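Local coordinates for protein similar to sp|P32453 Saccharomyces cerevisiae YNL315c ATP11 (Candida glabrata CBS 138, PDB 2P4F) that probably serves as a mitochondrial chaperone of the ATP11 family, binding unfolded protein, as its relatives do for the beta subunit of F1 during ATP synthase assembly, at residues A[243-246]-A[247-250]; A[252-255]-A[256-260]; A[275-279]-A[280-284]. All coordinates share one frame; numbering follows the deposited sequence. Where two conformers were deposited one is given.

Overall arrangement
Interactions 1 and 2 lie on the same helix, 244-257, one at its start and the other at its end, with centres about 14 Å apart; interaction 3 closes the next helix, 266-280. The first two are partly buried, one flank against the antiparallel sheet, whereas the third is a surface contact about 20 Å from the centre of the chain. Interactions 2 and 3 touch through L275, whose CD2 is 3.4 Å from F257 O. The chemistry changes with place: a capping box starts the first helix, a two-nitrogen grip of an arginine on an asparagine oxygen and a change of chain direction finish it, and a Schellman motif with ordered water ends the second.

Interaction 1: A[243-246]-A[247-250]; sequences SLQD and AQLL
From A247 to L250, each backbone N bonds the carbonyl O four residues earlier, the first being A247 N to S243 O at 2.9 Å and the last L250 N to D246 O at 3.0 Å, which establishes the opening turns of helix 244-257. Ahead of them S243 and D246 exchange side-chain bonds. S243 OG accepts from D246 N at 2.9 Å, and D246 OD2 accepts from S243 N at 3.0 Å. D246 CG stands beside its own backbone N (chi1 -64°), which turns the carboxylate back toward the helix start; S243 N reaches OD2 from above the carboxylate plane, 41° out of it. The same OD2 forms a salt bridge with R163 NH1. On another flank, Q248 runs back over the preceding turn, its CG 3.0 Å from L244 O and its OE1 3.4 Å from Q245 CA. The Q245 and Q248 amides are turned 79° against each other and do not stack. L244 and A247 rest on V236 of strand 229-236, while L250 meets L159 of strand 156-162. The reciprocal S243-D246 pair is a capping box, the N-terminal motif that supplies partners for backbone N-H groups at a helix start.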
ATOM      1  N   SER A 243     -12.436   9.015   2.299  1.00 30.44           N
ATOM      2  CA  SER A 243     -12.041  10.016   1.315  1.00 32.48           C
ATOM      3  C   SER A 243     -10.674   9.713   0.734  1.00 31.01           C
ATOM      4  O   SER A 243      -9.939   8.864   1.220  1.00 30.43           O
ATOM      5  CB  SER A 243     -12.027  11.415   1.959  1.00 34.50           C
ATOM      6  OG  SER A 243     -10.895  11.538   2.807  1.00 37.12           O
ATOM      7  N   LEU A 244     -10.306  10.430  -0.313  1.00 32.89           N
ATOM      8  CA  LEU A 244      -8.958  10.240  -0.882  1.00 33.27           C
ATOM      9  C   LEU A 244      -7.921  10.641   0.141  1.00 32.62           C
ATOM     10  O   LEU A 244      -6.863  10.050   0.291  1.00 30.92           O
ATOM     11  CB  LEU A 244      -8.932  11.087  -2.155  1.00 40.33           C
ATOM     12  CG  LEU A 244      -7.815  10.784  -3.134  1.00 45.77           C
ATOM     13  CD1 LEU A 244      -7.776   9.300  -3.521  1.00 46.42           C
ATOM     14  CD2 LEU A 244      -7.940  11.632  -4.387  1.00 48.23           C
ATOM     15  N   GLN A 245      -8.219  11.666   0.935  1.00 36.83           N
ATOM     16  CA  GLN A 245      -7.309  12.054   2.001  1.00 37.62           C
ATOM     17  C   GLN A 245      -7.196  10.965   3.068  1.00 33.53           C
ATOM     18  O   GLN A 245      -6.075  10.743   3.550  1.00 33.39           O
ATOM     19  CB  GLN A 245      -7.775  13.379   2.618  1.00 42.41           C
ATOM     20  CG  GLN A 245      -8.099  14.380   1.516  1.00 51.38           C
ATOM     21  CD  GLN A 245      -9.548  14.347   1.067  1.00 56.36           C
ATOM     22  OE1 GLN A 245      -9.877  13.840   0.001  1.00 54.13           O
ATOM     23  NE2 GLN A 245     -10.461  14.884   1.887  1.00 72.82           N
ATOM     24  N   ASP A 246      -8.317  10.325   3.403  1.00 31.25           N
ATOM     25  CA  ASP A 246      -8.226   9.270   4.419  1.00 29.93           C
ATOM     26  C   ASP A 246      -7.338   8.164   3.867  1.00 26.38           C
ATOM     27  O   ASP A 246      -6.518   7.582   4.593  1.00 27.50           O
ATOM     28  CB  ASP A 246      -9.566   8.679   4.794  1.00 34.05           C
ATOM     29  CG  ASP A 246     -10.579   9.586   5.452  1.00 37.31           C
ATOM     30  OD1 ASP A 246     -10.210  10.504   6.231  1.00 52.18           O
ATOM     31  OD2 ASP A 246     -11.806   9.372   5.179  1.00 37.76           O
ATOM     32  N   ALA A 247      -7.535   7.854   2.590  1.00 27.98           N
ATOM     33  CA  ALA A 247      -6.738   6.747   2.012  1.00 25.25           C
ATOM     34  C   ALA A 247      -5.250   7.066   1.974  1.00 25.56           C
ATOM     35  O   ALA A 247      -4.359   6.244   2.209  1.00 25.78           O
ATOM     36  CB  ALA A 247      -7.320   6.474   0.616  1.00 25.35           C
ATOM     37  N   GLN A 248      -4.908   8.322   1.644  1.00 26.97           N
ATOM     38  CA  GLN A 248      -3.526   8.783   1.679  1.00 27.68           C
ATOM     39  C   GLN A 248      -2.885   8.632   3.053  1.00 27.93           C
ATOM     40  O   GLN A 248      -1.708   8.224   3.165  1.00 28.18           O
ATOM     41  CB  GLN A 248      -3.441  10.264   1.245  1.00 33.48           C
ATOM     42  CG  GLN A 248      -3.913  10.510  -0.174  1.00 44.19           C
ATOM     43  CD  GLN A 248      -4.130  11.973  -0.516  1.00 50.74           C
ATOM     44  OE1 GLN A 248      -4.468  12.841   0.304  1.00 66.17           O
ATOM     45  NE2 GLN A 248      -3.942  12.335  -1.784  1.00 66.81           N
ATOM     46  N   LEU A 249      -3.668   8.975   4.075  1.00 27.59           N
ATOM     47  CA  LEU A 249      -3.093   8.891   5.442  1.00 27.89           C
ATOM     48  C   LEU A 249      -2.948   7.429   5.856  1.00 24.38           C
ATOM     49  O   LEU A 249      -1.972   7.035   6.516  1.00 28.76           O
ATOM     50  CB  LEU A 249      -3.918   9.742   6.386  1.00 34.63           C
ATOM     51  CG  LEU A 249      -3.560  11.210   6.696  1.00 47.30           C
ATOM     52  CD1 LEU A 249      -2.446  11.803   5.823  1.00 54.89           C
ATOM     53  CD2 LEU A 249      -4.789  12.114   6.610  1.00 53.00           C
ATOM     54  N   LEU A 250      -3.872   6.560   5.452  1.00 24.29           N
ATOM     55  CA  LEU A 250      -3.703   5.125   5.724  1.00 22.79           C
ATOM     56  C   LEU A 250      -2.475   4.590   5.005  1.00 20.80           C
ATOM     57  O   LEU A 250      -1.704   3.819   5.565  1.00 22.09           O
ATOM     58  CB  LEU A 250      -4.927   4.317   5.270  1.00 24.61           C
ATOM     59  CG  LEU A 250      -6.143   4.485   6.184  1.00 27.00           C
ATOM     60  CD1 LEU A 250      -7.440   4.014   5.506  1.00 26.69           C
ATOM     61  CD2 LEU A 250      -5.949   3.756   7.512  1.00 31.81           C
TER

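Interaction 2: A[252-255]-A[256-260]; sequences LNVQ and RFYGA
R256 reaches back along the last turns of helix 244-257 to N253, three residues earlier, and its side chain can be traced atom by atom. CB lies 3.7 Å from N253 O, and CG passes L252 O at 3.4 Å, the carbonyl that also accepts from R256 N. CD comes to 4.1 Å from N253 OD1, and the bend at chi3 (-56°) swings the guanidinium round to the N253 amide. There NE is 2.8 Å from N253 OD1 and NH1 is 3.0 Å from it: a side-on grip by two nitrogens on one oxygen. Both bonds are bent, as expected when two N-H groups of one guanidinium share an acceptor. The amide and guanidinium are 27° apart, nearly coplanar, with OD1 at the guanidinium edge. NE arrives nearly along the C=O axis, NH1 on a lone pair in the carbonyl plane. Farther out, NH1 bonds S296 O, and N253 ND2 bonds A294 O.

The two aromatic side chains use their edges. F257 CD2 is 3.2 Å from N253 O, and Y258 CD2 is equally 3.2 Å from V254 O and 3.8 Å from V254 CG1. Y258 OH bonds N154 O, and its ring meets W186 edge-to-face. The helix gives way at Y258, the centre of an inverse gamma turn; A260 N then makes a weak bond to Q255 O. With both donors on one oxygen and further bonds to the C-terminal residues, the guanidinium and the amide are probably held against rotation, and the shared OD1 is probably polarised by the arginine's charge.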
ATOM      1  N   LEU A 252       0.185   6.222   4.146  1.00 23.34           N
ATOM      2  CA  LEU A 252       1.386   6.686   4.875  1.00 26.17           C
ATOM      3  C   LEU A 252       1.668   5.808   6.099  1.00 23.25           C
ATOM      4  O   LEU A 252       2.830   5.436   6.372  1.00 24.14           O
ATOM      5  CB  LEU A 252       1.201   8.156   5.237  1.00 36.12           C
ATOM      6  CG  LEU A 252       2.149   9.191   4.656  1.00 51.50           C
ATOM      7  CD1 LEU A 252       2.560   8.836   3.227  1.00 54.94           C
ATOM      8  CD2 LEU A 252       1.485  10.568   4.763  1.00 64.97           C
ATOM      9  N   ASN A 253       0.584   5.455   6.825  1.00 22.42           N
ATOM     10  CA  ASN A 253       0.800   4.595   7.981  1.00 21.92           C
ATOM     11  C   ASN A 253       1.178   3.187   7.571  1.00 20.65           C
ATOM     12  O   ASN A 253       1.965   2.520   8.275  1.00 22.21           O
ATOM     13  CB  ASN A 253      -0.455   4.643   8.875  1.00 24.05           C
ATOM     14  CG  ASN A 253      -0.203   5.440  10.150  1.00 23.39           C
ATOM     15  OD1 ASN A 253       0.947   5.699  10.544  1.00 28.89           O
ATOM     16  ND2 ASN A 253      -1.249   5.836  10.844  1.00 31.75           N
ATOM     17  N   VAL A 254       0.679   2.692   6.434  1.00 20.86           N
ATOM     18  CA  VAL A 254       1.195   1.381   5.991  1.00 21.10           C
ATOM     19  C   VAL A 254       2.706   1.442   5.807  1.00 20.63           C
ATOM     20  O   VAL A 254       3.398   0.549   6.269  1.00 24.52           O
ATOM     21  CB  VAL A 254       0.550   0.952   4.662  1.00 21.25           C
ATOM     22  CG1 VAL A 254       1.239  -0.250   4.054  1.00 23.80           C
ATOM     23  CG2 VAL A 254      -0.944   0.637   4.850  1.00 21.79           C
ATOM     24  N   GLN A 255       3.173   2.535   5.190  1.00 22.65           N
ATOM     25  CA  GLN A 255       4.612   2.666   5.001  1.00 24.32           C
ATOM     26  C   GLN A 255       5.347   2.709   6.335  1.00 23.37           C
ATOM     27  O   GLN A 255       6.439   2.155   6.505  1.00 27.12           O
ATOM     28  CB  GLN A 255       4.903   3.950   4.221  1.00 29.89           C
ATOM     29  CG  GLN A 255       4.369   3.868   2.790  1.00 38.21           C
ATOM     30  CD  GLN A 255       4.674   5.117   1.990  1.00 50.29           C
ATOM     31  OE1 GLN A 255       4.148   5.302   0.900  1.00 62.97           O
ATOM     32  NE2 GLN A 255       5.546   5.959   2.556  1.00 65.63           N
ATOM     33  N   ARG A 256       4.793   3.382   7.346  1.00 22.36           N
ATOM     34  CA  ARG A 256       5.508   3.529   8.618  1.00 23.42           C
ATOM     35  C   ARG A 256       5.642   2.197   9.332  1.00 21.79           C
ATOM     36  O   ARG A 256       6.670   1.933   9.956  1.00 31.71           O
ATOM     37  CB  ARG A 256       4.793   4.555   9.529  1.00 24.07           C
ATOM     38  CG  ARG A 256       4.904   5.989   8.974  1.00 24.39           C
ATOM     39  CD  ARG A 256       4.789   7.062  10.047  1.00 29.69           C
ATOM     40  NE  ARG A 256       3.518   6.888  10.795  1.00 27.67           N
ATOM     41  CZ  ARG A 256       3.282   7.651  11.860  1.00 25.37           C
ATOM     42  NH1 ARG A 256       2.157   7.506  12.550  1.00 28.05           N
ATOM     43  NH2 ARG A 256       4.170   8.582  12.245  1.00 28.86           N
ATOM     44  N   PHE A 257       4.595   1.368   9.270  1.00 20.62           N
ATOM     45  CA  PHE A 257       4.641   0.070   9.949  1.00 20.60           C
ATOM     46  C   PHE A 257       5.441  -0.950   9.139  1.00 20.17           C
ATOM     47  O   PHE A 257       6.151  -1.790   9.718  1.00 23.67           O
ATOM     48  CB  PHE A 257       3.219  -0.438  10.224  1.00 20.49           C
ATOM     49  CG  PHE A 257       2.631   0.290  11.434  1.00 20.78           C
ATOM     50  CD1 PHE A 257       2.808  -0.244  12.710  1.00 20.38           C
ATOM     51  CD2 PHE A 257       1.925   1.475  11.274  1.00 20.92           C
ATOM     52  CE1 PHE A 257       2.253   0.450  13.778  1.00 22.59           C
ATOM     53  CE2 PHE A 257       1.388   2.177  12.340  1.00 21.69           C
ATOM     54  CZ  PHE A 257       1.560   1.654  13.623  1.00 21.40           C
ATOM     55  N   TYR A 258       5.397  -0.847   7.791  1.00 20.70           N
ATOM     56  CA  TYR A 258       6.086  -1.839   6.969  1.00 21.18           C
ATOM     57  C   TYR A 258       7.525  -1.438   6.695  1.00 23.07           C
ATOM     58  O   TYR A 258       8.047  -1.389   5.619  1.00 31.97           O
ATOM     59  CB  TYR A 258       5.291  -2.071   5.674  1.00 20.18           C
ATOM     60  CG  TYR A 258       4.168  -3.060   5.963  1.00 18.60           C
ATOM     61  CD1 TYR A 258       4.355  -4.425   5.758  1.00 18.48           C
ATOM     62  CD2 TYR A 258       2.929  -2.610   6.461  1.00 19.97           C
ATOM     63  CE1 TYR A 258       3.336  -5.337   6.028  1.00 17.86           C
ATOM     64  CE2 TYR A 258       1.886  -3.520   6.739  1.00 18.62           C
ATOM     65  CZ  TYR A 258       2.122  -4.872   6.502  1.00 18.76           C
ATOM     66  OH  TYR A 258       1.096  -5.758   6.782  1.00 17.81           O
ATOM     67  N   GLY A 259       8.286  -1.193   7.739  1.00 35.85           N
ATOM     68  CA  GLY A 259       9.732  -1.072   7.470  1.00 36.54           C
ATOM     69  C   GLY A 259      10.108   0.368   7.777  1.00 37.08           C
ATOM     70  O   GLY A 259      11.300   0.701   7.803  1.00 50.05           O
ATOM     71  N   ALA A 260       9.052   1.138   8.000  1.00 34.47           N
ATOM     72  CA  ALA A 260       9.186   2.511   8.559  1.00 42.57           C
ATOM     73  C   ALA A 260      10.257   3.290   7.813  1.00 42.72           C
ATOM     74  O   ALA A 260      11.093   4.020   8.374  1.00 58.19           O
ATOM     75  CB  ALA A 260       9.512   2.464  10.037  1.00 48.35           C
TER

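Interaction 3: A[275-279]-A[280-284]; sequences LEDFN and KGSQN
A Schellman motif ends helix 266-280 here, followed at once by an ST turn. G281 leaves the helix with positive phi (73°), and S282 N then folds back to D277 O at 2.9 Å, the bond that closes the loop; G281 N also bonds F278 O, though the position of that oxygen is less certain. Just before, K280 N still makes a regular helical bond to E276 O. S282 has its OG anti to the backbone N (chi1 168°), beside the carbonyl carbon, and from there OG accepts from N284 N at 2.9 Å to form the ST turn.

The D277 carboxylate faces this turn. Its OD2 packs 3.5 Å from N284 CB, with the carboxylate and amide crossing rather than stacking. Two waters bridge the groups: one bonds D277 OD2 (2.6 Å) and, weakly, N284 OD1; the other bonds D277 OD1 (2.7 Å), N284 OD1 and S282 OG (3.0 Å). OD1 of D277 also accepts from Q273 NE2. On the other side of the helix N279 turns its amide back, ND2 bonding L275 O at 2.9 Å and almost straight (176°). N279 N reaches the same oxygen from the opposite face of its plane, and ND2 bonds L156 O as well. K280, modelled in two conformers, lies alongside E276 in the one described; NZ nears E276 CB, but E276 OE2 remains 5.1 Å from K280 NZ, so the opposite charges do not meet.

G281 O and S282 O both make weak bonds to a hexaethylene glycol, probably from the crystallisation liquor. Inward, L275 packs on F157 and Y258, and F278 on L156 and V158. Helix 266-280 thus sits against strand 156-162 and the end of helix 244-257, while the turn leads on at the surface toward helix 287-295.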
ATOM      1  N   LEU A 275       3.893  -4.896  14.164  1.00 18.73           N
ATOM      2  CA  LEU A 275       3.522  -5.575  12.906  1.00 18.18           C
ATOM      3  C   LEU A 275       3.881  -7.059  12.995  1.00 17.81           C
ATOM      4  O   LEU A 275       3.079  -7.987  12.641  1.00 17.77           O
ATOM      5  CB  LEU A 275       4.246  -4.911  11.719  1.00 18.42           C
ATOM      6  CG  LEU A 275       4.102  -5.653  10.386  1.00 17.36           C
ATOM      7  CD1 LEU A 275       2.657  -5.601   9.916  1.00 17.93           C
ATOM      8  CD2 LEU A 275       5.055  -5.013   9.379  1.00 21.33           C
ATOM      9  N   GLU A 276       5.104  -7.326  13.449  1.00 19.31           N
ATOM     10  CA  GLU A 276       5.521  -8.741  13.525  1.00 19.54           C
ATOM     11  C   GLU A 276       4.707  -9.495  14.557  1.00 18.79           C
ATOM     12  O   GLU A 276       4.254 -10.620  14.340  1.00 21.62           O
ATOM     13  CB  GLU A 276       7.034  -8.823  13.835  1.00 22.43           C
ATOM     14  CG  GLU A 276       7.860  -8.278  12.643  1.00 22.91           C
ATOM     15  CD  GLU A 276       9.334  -8.247  12.934  1.00 26.85           C
ATOM     16  OE1 GLU A 276       9.750  -8.248  14.128  1.00 36.87           O
ATOM     17  OE2 GLU A 276      10.121  -8.237  11.943  1.00 30.65           O
ATOM     18  N   ASP A 277       4.466  -8.866  15.709  1.00 20.12           N
ATOM     19  CA  ASP A 277       3.674  -9.548  16.735  1.00 20.42           C
ATOM     20  C   ASP A 277       2.274  -9.867  16.271  1.00 18.69           C
ATOM     21  O   ASP A 277       1.722 -10.949  16.574  1.00 21.50           O
ATOM     22  CB  ASP A 277       3.598  -8.652  17.984  1.00 22.03           C
ATOM     23  CG  ASP A 277       4.885  -8.670  18.778  1.00 24.84           C
ATOM     24  OD1 ASP A 277       5.760  -9.534  18.579  1.00 34.12           O
ATOM     25  OD2 ASP A 277       5.023  -7.753  19.631  1.00 31.31           O
ATOM     26  N   PHE A 278       1.658  -8.942  15.516  1.00 17.97           N
ATOM     27  CA  PHE A 278       0.329  -9.234  14.968  1.00 17.59           C
ATOM     28  C   PHE A 278       0.413 -10.473  14.065  1.00 17.69           C
ATOM     29  O   PHE A 278      -0.398 -11.403  14.188  1.00 20.04           O
ATOM     30  CB  PHE A 278      -0.166  -8.013  14.176  1.00 17.63           C
ATOM     31  CG  PHE A 278      -1.555  -8.256  13.589  1.00 17.43           C
ATOM     32  CD1 PHE A 278      -2.702  -8.030  14.347  1.00 20.58           C
ATOM     33  CD2 PHE A 278      -1.674  -8.692  12.265  1.00 17.29           C
ATOM     34  CE1 PHE A 278      -3.932  -8.268  13.776  1.00 20.72           C
ATOM     35  CE2 PHE A 278      -2.906  -8.943  11.693  1.00 18.33           C
ATOM     36  CZ  PHE A 278      -4.027  -8.699  12.451  1.00 19.95           C
ATOM     37  N   ASN A 279       1.371 -10.470  13.127  1.00 17.31           N
ATOM     38  CA  ASN A 279       1.403 -11.544  12.130  1.00 17.02           C
ATOM     39  C   ASN A 279       1.815 -12.895  12.693  1.00 18.92           C
ATOM     40  O   ASN A 279       1.494 -13.932  12.112  1.00 21.38           O
ATOM     41  CB  ASN A 279       2.343 -11.131  10.973  1.00 17.08           C
ATOM     42  CG  ASN A 279       1.542 -10.238  10.038  1.00 15.70           C
ATOM     43  OD1 ASN A 279       0.880 -10.708   9.067  1.00 17.58           O
ATOM     44  ND2 ASN A 279       1.604  -8.928  10.283  1.00 17.21           N
ATOM     45  N   LYS A 280       2.498 -12.901  13.815  1.00 18.40           N
ATOM     46  CA  LYS A 280       2.881 -14.191  14.410  0.57 19.76           C
ATOM     47  C   LYS A 280       1.883 -14.556  15.511  1.00 18.91           C
ATOM     48  O   LYS A 280       2.026 -15.634  16.121  1.00 21.59           O
ATOM     49  CB  LYS A 280       4.345 -14.145  14.819  0.57 24.46           C
ATOM     50  CG  LYS A 280       5.400 -14.255  13.709  0.57 27.07           C
ATOM     51  CD  LYS A 280       6.471 -13.189  13.854  0.57 33.88           C
ATOM     52  CE  LYS A 280       7.235 -12.802  12.627  0.57 35.71           C
ATOM     53  NZ  LYS A 280       6.600 -11.894  11.615  0.57 23.62           N
ATOM     54  N   GLY A 281       0.844 -13.726  15.742  1.00 19.06           N
ATOM     55  CA  GLY A 281      -0.159 -14.129  16.739  1.00 20.38           C
ATOM     56  C   GLY A 281       0.345 -14.032  18.174  1.00 20.97           C
ATOM     57  O   GLY A 281      -0.139 -14.720  19.067  1.00 24.06           O
ATOM     58  N   SER A 282       1.338 -13.161  18.377  1.00 21.65           N
ATOM     59  CA  SER A 282       1.918 -12.974  19.710  1.00 24.19           C
ATOM     60  C   SER A 282       0.945 -12.289  20.648  1.00 29.57           C
ATOM     61  O   SER A 282       0.203 -11.333  20.329  1.00 28.64           O
ATOM     62  CB  SER A 282       3.176 -12.111  19.618  1.00 26.97           C
ATOM     63  OG  SER A 282       3.548 -11.727  20.940  1.00 28.83           O
ATOM     64  N   GLN A 283       0.953 -12.756  21.903  1.00 32.84           N
ATOM     65  CA  GLN A 283       0.228 -12.114  22.983  0.57 35.97           C
ATOM     66  C   GLN A 283       0.613 -10.658  23.211  1.00 33.03           C
ATOM     67  O   GLN A 283      -0.066  -9.884  23.892  1.00 40.13           O
ATOM     68  CB  GLN A 283       0.559 -12.899  24.268  0.57 39.73           C
ATOM     69  CG  GLN A 283       2.063 -12.988  24.452  0.57 43.54           C
ATOM     70  CD  GLN A 283       2.739 -14.261  23.990  0.57 43.27           C
ATOM     71  OE1 GLN A 283       2.560 -14.787  22.887  0.57 34.17           O
ATOM     72  NE2 GLN A 283       3.591 -14.768  24.890  0.57 57.90           N
ATOM     73  N   ASN A 284       1.774 -10.269  22.698  1.00 33.72           N
ATOM     74  CA  ASN A 284       2.264  -8.921  22.929  1.00 34.60           C
ATOM     75  C   ASN A 284       1.584  -7.933  21.998  1.00 35.06           C
ATOM     76  O   ASN A 284       1.727  -6.727  22.215  1.00 42.67           O
ATOM     77  CB  ASN A 284       3.774  -8.875  22.714  1.00 36.30           C
ATOM     78  CG  ASN A 284       4.559  -9.586  23.801  1.00 43.06           C
ATOM     79  OD1 ASN A 284       5.650 -10.133  23.555  1.00 56.50           O
ATOM     80  ND2 ASN A 284       4.026  -9.589  25.023  1.00 51.28           N
TER
HETATM   81  O   HOH W   1       6.750  -7.650  21.625  1.00 43.78           O
HETATM   82  O   HOH W   2       6.451 -10.964  20.730  1.00 51.60           O